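Local coordinates for putative polyphosphate kinase 2 family protein (Arthrobacter aurescens, PDB 3RHF), which is a polyphosphate kinase of the PPK2 family, which transfers phosphate between polyphosphate and nucleotides, at the interface of chains A and B. Coordinates in Å, arbitrary orientation; residue numbers count along the deposited sequence, not the author numbering. Chains: chain A/B, Putative polyphosphate kinase 2 family protein.

The interface of chains A and B. Residues chain A 201, 204, 207, 210; chain B 273-275, 277, 279.
A:His207 lies against the C-terminal tail of chain B, where B:Val279, B:Ala275 and B:Lys274 approach its imidazole from different directions, a worked example of one ring serving several partners at once. Contacts within its own chain go far to fix the ring's rotation. NE2 donates to the carbonyl O of A:Leu201 at 2.6 Å, in the ring plane and fairly straight (154° at the hydrogen), and the CA of A:Pro204 packs over one face. CG2 of B:Val279 sits over the rim of the opposite face, the two side chains crossing at about a right angle, while CG1 reaches the carbonyl O of A:Leu201 at 3.6 Å. With NE2 donating, ND1 could accept if the imidazole is neutral, and NZ of B:Lys274 makes a weak bond to it at the ring edge, 3.0 Å away. The CB of B:Ala275 meets the CB of A:His207 at 4.0 Å and also packs over one face of B:Phe277. That ring, its CG between the backbone N and the carbonyl carbon (chi1 64°), brings CZ to CD2 of A:Tyr210 at 4.0 Å. Water 1 links the carbonyl O atoms of A:Pro204 and B:Pro273. An alanine in place of A:His207 would probably leave the A:Leu201 carbonyl without its NE2 donor, B:Lys274 NZ without its weak partner, and a gap beside B:Val279. The patch and its symmetry twin fasten each C-terminal tail onto the other subunit of the deposited pair, though the structure alone does not show that this is the biological dimer.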
ATOM      1  N   LEU A 201      -7.396  21.635 -14.747  1.00 37.60           N
ATOM      2  CA  LEU A 201      -8.053  21.938 -16.022  1.00 38.86           C
ATOM      3  C   LEU A 201      -7.040  22.152 -17.172  1.00 41.15           C
ATOM      4  O   LEU A 201      -7.287  21.733 -18.288  1.00 42.63           O
ATOM      5  CB  LEU A 201      -8.974  23.119 -15.816  1.00 39.08           C
ATOM      6  CG  LEU A 201     -10.057  22.839 -14.782  1.00 37.79           C
ATOM      7  CD1 LEU A 201     -10.842  24.069 -14.418  1.00 38.95           C
ATOM      8  CD2 LEU A 201     -10.973  21.747 -15.310  1.00 38.15           C
ATOM      9  N   PRO A 204      -4.338  17.886 -19.405  1.00 45.59           N
ATOM     10  CA  PRO A 204      -5.216  16.811 -19.919  1.00 45.41           C
ATOM     11  C   PRO A 204      -5.112  15.523 -19.133  1.00 43.57           C
ATOM     12  O   PRO A 204      -6.097  14.822 -18.951  1.00 43.48           O
ATOM     13  CB  PRO A 204      -4.702  16.555 -21.352  1.00 47.63           C
ATOM     14  CG  PRO A 204      -4.034  17.806 -21.755  1.00 50.26           C
ATOM     15  CD  PRO A 204      -3.522  18.488 -20.480  1.00 48.29           C
ATOM     16  N   HIS A 207      -7.691  16.003 -16.206  1.00 37.24           N
ATOM     17  CA  HIS A 207      -9.130  16.236 -16.345  1.00 36.55           C
ATOM     18  C   HIS A 207      -9.978  15.217 -15.607  1.00 36.29           C
ATOM     19  O   HIS A 207     -10.929  15.590 -14.960  1.00 35.26           O
ATOM     20  CB  HIS A 207      -9.513  16.264 -17.806  1.00 37.57           C
ATOM     21  CG  HIS A 207      -9.019  17.482 -18.512  1.00 38.85           C
ATOM     22  ND1 HIS A 207      -8.817  17.528 -19.873  1.00 39.84           N
ATOM     23  CD2 HIS A 207      -8.657  18.699 -18.035  1.00 39.39           C
ATOM     24  CE1 HIS A 207      -8.343  18.717 -20.204  1.00 40.92           C
ATOM     25  NE2 HIS A 207      -8.244  19.449 -19.110  1.00 40.67           N
ATOM     26  N   TYR A 210     -10.889  16.347 -12.075  1.00 39.03           N
ATOM     27  CA  TYR A 210     -11.512  17.622 -11.731  1.00 39.14           C
ATOM     28  C   TYR A 210     -12.954  17.378 -11.273  1.00 40.79           C
ATOM     29  O   TYR A 210     -13.678  16.606 -11.879  1.00 40.90           O
ATOM     30  CB  TYR A 210     -11.468  18.632 -12.877  1.00 38.77           C
ATOM     31  CG  TYR A 210     -12.241  19.881 -12.531  1.00 38.77           C
ATOM     32  CD1 TYR A 210     -11.635  20.938 -11.890  1.00 35.72           C
ATOM     33  CD2 TYR A 210     -13.599  19.961 -12.779  1.00 38.90           C
ATOM     34  CE1 TYR A 210     -12.346  22.048 -11.518  1.00 35.56           C
ATOM     35  CE2 TYR A 210     -14.307  21.058 -12.428  1.00 39.76           C
ATOM     36  CZ  TYR A 210     -13.691  22.115 -11.799  1.00 38.91           C
ATOM     37  OH  TYR A 210     -14.454  23.249 -11.485  1.00 41.49           O
TER
ATOM     38  N   PRO B 273      -8.858   9.643 -19.497  1.00 43.62           N
ATOM     39  CA  PRO B 273     -10.170   9.987 -19.959  1.00 45.12           C
ATOM     40  C   PRO B 273     -10.298  11.428 -20.387  1.00 46.72           C
ATOM     41  O   PRO B 273      -9.680  12.325 -19.816  1.00 44.96           O
ATOM     42  CB  PRO B 273     -11.033   9.780 -18.725  1.00 44.80           C
ATOM     43  CG  PRO B 273     -10.358   8.785 -18.012  1.00 44.20           C
ATOM     44  CD  PRO B 273      -8.932   9.039 -18.171  1.00 43.37           C
ATOM     45  N   LYS B 274     -11.154  11.624 -21.370  1.00 49.54           N
ATOM     46  CA  LYS B 274     -11.426  12.939 -21.879  1.00 52.56           C
ATOM     47  C   LYS B 274     -12.529  13.537 -21.025  1.00 53.07           C
ATOM     48  O   LYS B 274     -13.445  12.840 -20.603  1.00 52.68           O
ATOM     49  CB  LYS B 274     -11.809  12.857 -23.369  1.00 53.75           C
ATOM     50  CG  LYS B 274     -11.422  14.098 -24.221  1.00 59.32           C
ATOM     51  CD  LYS B 274      -9.953  14.757 -23.961  1.00 63.11           C
ATOM     52  CE  LYS B 274     -10.002  16.352 -23.822  1.00 63.72           C
ATOM     53  NZ  LYS B 274      -9.093  16.813 -22.735  1.00 62.31           N
ATOM     54  N   ALA B 275     -12.401  14.829 -20.730  1.00 54.69           N
ATOM     55  CA  ALA B 275     -13.424  15.568 -19.973  1.00 55.87           C
ATOM     56  C   ALA B 275     -14.700  15.632 -20.789  1.00 57.52           C
ATOM     57  O   ALA B 275     -14.665  15.979 -21.977  1.00 57.77           O
ATOM     58  CB  ALA B 275     -12.945  16.979 -19.673  1.00 55.33           C
ATOM     59  N   PHE B 277     -17.153  17.835 -20.650  1.00 70.76           N
ATOM     60  CA  PHE B 277     -17.635  19.179 -20.314  1.00 69.88           C
ATOM     61  C   PHE B 277     -16.688  20.245 -20.870  1.00 66.70           C
ATOM     62  O   PHE B 277     -15.531  19.974 -21.187  1.00 64.18           O
ATOM     63  CB  PHE B 277     -17.786  19.372 -18.793  1.00 68.97           C
ATOM     64  CG  PHE B 277     -16.490  19.293 -18.045  1.00 65.81           C
ATOM     65  CD1 PHE B 277     -15.607  20.362 -18.047  1.00 62.78           C
ATOM     66  CD2 PHE B 277     -16.133  18.139 -17.366  1.00 65.79           C
ATOM     67  CE1 PHE B 277     -14.406  20.284 -17.382  1.00 60.72           C
ATOM     68  CE2 PHE B 277     -14.921  18.052 -16.691  1.00 62.30           C
ATOM     69  CZ  PHE B 277     -14.062  19.119 -16.697  1.00 60.71           C
ATOM     70  N   VAL B 279     -14.128  22.506 -20.839  1.00 58.06           N
ATOM     71  CA  VAL B 279     -12.958  22.828 -20.058  1.00 55.46           C
ATOM     72  C   VAL B 279     -12.786  24.346 -19.956  1.00 54.58           C
ATOM     73  O   VAL B 279     -12.554  24.877 -18.869  1.00 54.38           O
ATOM     74  CB  VAL B 279     -11.693  22.186 -20.645  1.00 54.23           C
ATOM     75  CG1 VAL B 279     -10.490  22.418 -19.708  1.00 52.17           C
ATOM     76  CG2 VAL B 279     -11.920  20.686 -20.875  1.00 54.35           C
TER
HETATM   77  O   HOH W   1      -7.760  13.237 -17.855  1.00 35.95           O